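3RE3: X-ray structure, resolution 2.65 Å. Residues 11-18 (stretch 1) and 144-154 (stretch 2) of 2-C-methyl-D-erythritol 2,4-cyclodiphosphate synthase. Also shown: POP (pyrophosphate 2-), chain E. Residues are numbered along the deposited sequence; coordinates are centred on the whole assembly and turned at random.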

# COMPACT_ATOMS: atom_id res chain seq x y z
N GLY A 11 -0.30 -7.07 3.72
CA GLY A 11 1.13 -7.36 3.76
C GLY A 11 2.02 -6.53 2.84
O GLY A 11 1.64 -6.15 1.74
N TYR A 12 3.25 -6.32 3.25
CA TYR A 12 4.23 -5.70 2.36
C TYR A 12 5.58 -6.36 2.53
O TYR A 12 6.14 -6.36 3.62
N ASP A 13 6.13 -6.89 1.46
CA ASP A 13 7.44 -7.49 1.58
C ASP A 13 8.47 -7.03 0.55
O ASP A 13 8.14 -6.67 -0.58
N VAL A 14 9.74 -7.06 0.96
CA VAL A 14 10.83 -6.72 0.05
C VAL A 14 11.87 -7.81 0.07
O VAL A 14 12.21 -8.33 1.12
N HIS A 15 12.34 -8.16 -1.12
CA HIS A 15 13.43 -9.11 -1.27
C HIS A 15 14.59 -8.44 -1.97
O HIS A 15 14.41 -7.87 -3.04
N LYS A 16 15.77 -8.50 -1.36
CA LYS A 16 16.99 -8.04 -2.00
C LYS A 16 17.60 -9.18 -2.82
O LYS A 16 17.83 -10.27 -2.29
N PHE A 17 17.84 -8.92 -4.10
CA PHE A 17 18.54 -9.88 -4.94
C PHE A 17 19.94 -10.14 -4.40
O PHE A 17 20.65 -9.20 -3.99
N THR A 18 20.34 -11.41 -4.43
CA THR A 18 21.67 -11.81 -3.99
C THR A 18 22.53 -12.24 -5.18
O THR A 18 22.28 -13.28 -5.79
N GLY A 144 14.35 4.34 -8.23
CA GLY A 144 14.48 3.79 -6.89
C GLY A 144 15.15 2.44 -6.92
O GLY A 144 15.57 1.96 -7.97
N PHE A 145 15.27 1.81 -5.75
CA PHE A 145 16.01 0.57 -5.65
C PHE A 145 15.43 -0.53 -6.55
O PHE A 145 16.17 -1.38 -7.04
N ILE A 146 14.13 -0.47 -6.81
CA ILE A 146 13.49 -1.46 -7.67
C ILE A 146 13.80 -1.19 -9.13
O ILE A 146 14.04 -2.10 -9.91
N GLY A 147 13.80 0.08 -9.51
CA GLY A 147 14.19 0.50 -10.84
C GLY A 147 15.62 0.14 -11.20
O GLY A 147 15.93 -0.17 -12.34
N ARG A 148 16.50 0.17 -10.20
CA ARG A 148 17.91 -0.19 -10.40
C ARG A 148 18.09 -1.69 -10.28
O ARG A 148 19.21 -2.18 -10.27
N GLU A 149 16.98 -2.40 -10.10
CA GLU A 149 16.98 -3.85 -10.04
C GLU A 149 17.74 -4.39 -8.85
O GLU A 149 18.35 -5.45 -8.93
N GLU A 150 17.69 -3.68 -7.73
CA GLU A 150 18.35 -4.13 -6.52
C GLU A 150 17.50 -5.13 -5.75
O GLU A 150 18.00 -5.89 -4.92
N GLY A 151 16.20 -5.15 -6.04
CA GLY A 151 15.29 -6.03 -5.34
C GLY A 151 13.87 -5.89 -5.84
O GLY A 151 13.62 -5.15 -6.80
N ILE A 152 12.94 -6.59 -5.20
CA ILE A 152 11.53 -6.50 -5.53
C ILE A 152 10.66 -6.42 -4.29
O ILE A 152 11.06 -6.81 -3.20
N ALA A 153 9.45 -5.90 -4.48
CA ALA A 153 8.51 -5.79 -3.38
C ALA A 153 7.18 -6.35 -3.82
O ALA A 153 6.92 -6.49 -5.02
N THR A 154 6.35 -6.68 -2.85
CA THR A 154 4.96 -7.03 -3.13
C THR A 154 4.08 -6.42 -2.07
O THR A 154 4.44 -6.37 -0.90

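The most unusual feature of this contact is a pyrophosphate crowded against strand 11-16: Asp 13 OD1 lies 2.9 Å from POP P1, too close for an ordinary non-bonded contact, and Val 14 O lies 2.6 Å from POP O2. Asp 13 (chi1 t) and His 15 (chi1 t) share a face of the sheet with Ile 152 and Thr 154, yet the ends of both lead away from the partner strand; His 15 CD2 comes to 3.3 Å from POP O5.

The frame beneath is a regular antiparallel pairing. Asp 13 and Thr 154 exchange backbone hydrogen bonds, as do His 15 and Ile 152, so these side chains lie beside one another at modest range: Asp 13 CB to Thr 154 OG1 is 4.2 Å, His 15 CB to Ile 152 CG1 4.1 Å.

The other face carries Val 14 and Ala 153. Val 14, in t, sets CG2 3.8 Å from Ala 153 CB and CG1 4.0 Å from Phe 145 CE1, so one small residue links strand and helix; Phe 145 (chi1 p) points toward stretch 1. Tyr 12 (t) starts sideways, but its ring reaches back, with CE1 3.7 Å from Ala 153 CB.

At Gly 151 the rule is absence: an ideal CB would sit 2.4 Å from His 15 O, a clash. Beyond the strand, Phe 17 (m) points toward stretch 2 and has the largest covered area. Its N donates to Glu 150 O at 3.1 Å, its ring edge meets Glu 149 O, 3.3 Å from CD1, and its CZ packs 3.6 Å from CG2 of Ile 152 (p). Glu 150 (m) points away and instead forms a salt bridge within its own stretch, Arg 148 NE to Glu 150 OE2 at 2.9 Å.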

# COMPACT_ATOMS: atom_id res chain seq x y z
CB TYR A 12 4.36 -4.21 2.64
CG TYR A 12 5.45 -3.55 1.84
CD1 TYR A 12 5.32 -3.39 0.48
CD2 TYR A 12 6.62 -3.09 2.45
CE1 TYR A 12 6.31 -2.77 -0.27
CE2 TYR A 12 7.62 -2.48 1.71
CZ TYR A 12 7.46 -2.32 0.34
OH TYR A 12 8.44 -1.70 -0.42
CB ASP A 13 7.36 -9.01 1.61
CG ASP A 13 8.60 -9.63 2.18
OD1 ASP A 13 9.22 -8.97 3.04
OD2 ASP A 13 8.97 -10.75 1.78
CB VAL A 14 11.48 -5.38 0.40
CG1 VAL A 14 12.75 -5.19 -0.43
CG2 VAL A 14 10.52 -4.24 0.15
CB HIS A 15 12.98 -10.31 -2.09
CG HIS A 15 14.04 -11.35 -2.23
ND1 HIS A 15 14.41 -11.89 -3.44
CD2 HIS A 15 14.82 -11.94 -1.30
CE1 HIS A 15 15.38 -12.77 -3.25
NE2 HIS A 15 15.64 -12.82 -1.96
CB LYS A 16 18.00 -7.51 -0.97
CG LYS A 16 19.44 -7.41 -1.49
CD LYS A 16 20.33 -6.47 -0.66
CE LYS A 16 20.55 -6.98 0.77
NZ LYS A 16 21.16 -5.93 1.66
CB PHE A 17 18.67 -9.37 -6.37
CG PHE A 17 17.37 -9.30 -7.11
CD1 PHE A 17 16.93 -8.10 -7.65
CD2 PHE A 17 16.58 -10.43 -7.29
CE1 PHE A 17 15.72 -8.02 -8.33
CE2 PHE A 17 15.39 -10.36 -7.97
CZ PHE A 17 14.95 -9.15 -8.49
CB THR A 18 21.57 -12.99 -3.02
OG1 THR A 18 20.46 -13.82 -3.39
CG2 THR A 18 21.35 -12.49 -1.59
CB PHE A 145 16.19 0.12 -4.19
CG PHE A 145 14.93 -0.41 -3.52
CD1 PHE A 145 14.57 -1.74 -3.65
CD2 PHE A 145 14.14 0.41 -2.73
CE1 PHE A 145 13.43 -2.24 -3.03
CE2 PHE A 145 13.00 -0.08 -2.10
CZ PHE A 145 12.65 -1.41 -2.25
CB ILE A 146 11.97 -1.54 -7.39
CG1 ILE A 146 11.75 -1.98 -5.95
CG2 ILE A 146 11.26 -2.49 -8.36
CD1 ILE A 146 10.33 -2.16 -5.58
CB ARG A 148 18.79 0.51 -9.37
CG ARG A 148 18.74 2.02 -9.44
CD ARG A 148 19.71 2.69 -8.46
NE ARG A 148 19.43 2.41 -7.05
CZ ARG A 148 18.72 3.22 -6.28
NH1 ARG A 148 18.51 2.93 -5.00
NH2 ARG A 148 18.22 4.34 -6.79
CB GLU A 149 17.54 -4.47 -11.31
CG GLU A 149 16.83 -4.07 -12.58
CD GLU A 149 17.06 -5.07 -13.73
OE1 GLU A 149 17.44 -6.22 -13.45
OE2 GLU A 149 16.85 -4.69 -14.90
CB GLU A 150 18.77 -2.93 -5.65
CG GLU A 150 19.87 -2.10 -6.32
CD GLU A 150 20.08 -0.70 -5.71
OE1 GLU A 150 19.42 -0.35 -4.72
OE2 GLU A 150 20.93 0.07 -6.25
CB ILE A 152 11.06 -7.71 -6.35
CG1 ILE A 152 11.35 -8.99 -5.60
CG2 ILE A 152 11.74 -7.73 -7.71
CD1 ILE A 152 11.06 -10.20 -6.40
CB ALA A 153 8.36 -4.35 -2.97
CB THR A 154 4.70 -8.56 -3.20
OG1 THR A 154 5.36 -9.21 -2.11
CG2 THR A 154 5.22 -9.12 -4.48
P1 POP E . 11.80 -9.94 3.98
O1 POP E . 10.67 -10.11 4.97
O2 POP E . 12.04 -8.47 3.74
O3 POP E . 13.05 -10.57 4.54
O POP E . 11.41 -10.67 2.59
P2 POP E . 11.91 -12.15 2.16
O4 POP E . 11.01 -12.64 1.05
O5 POP E . 13.34 -12.11 1.67
O6 POP E . 11.79 -13.11 3.32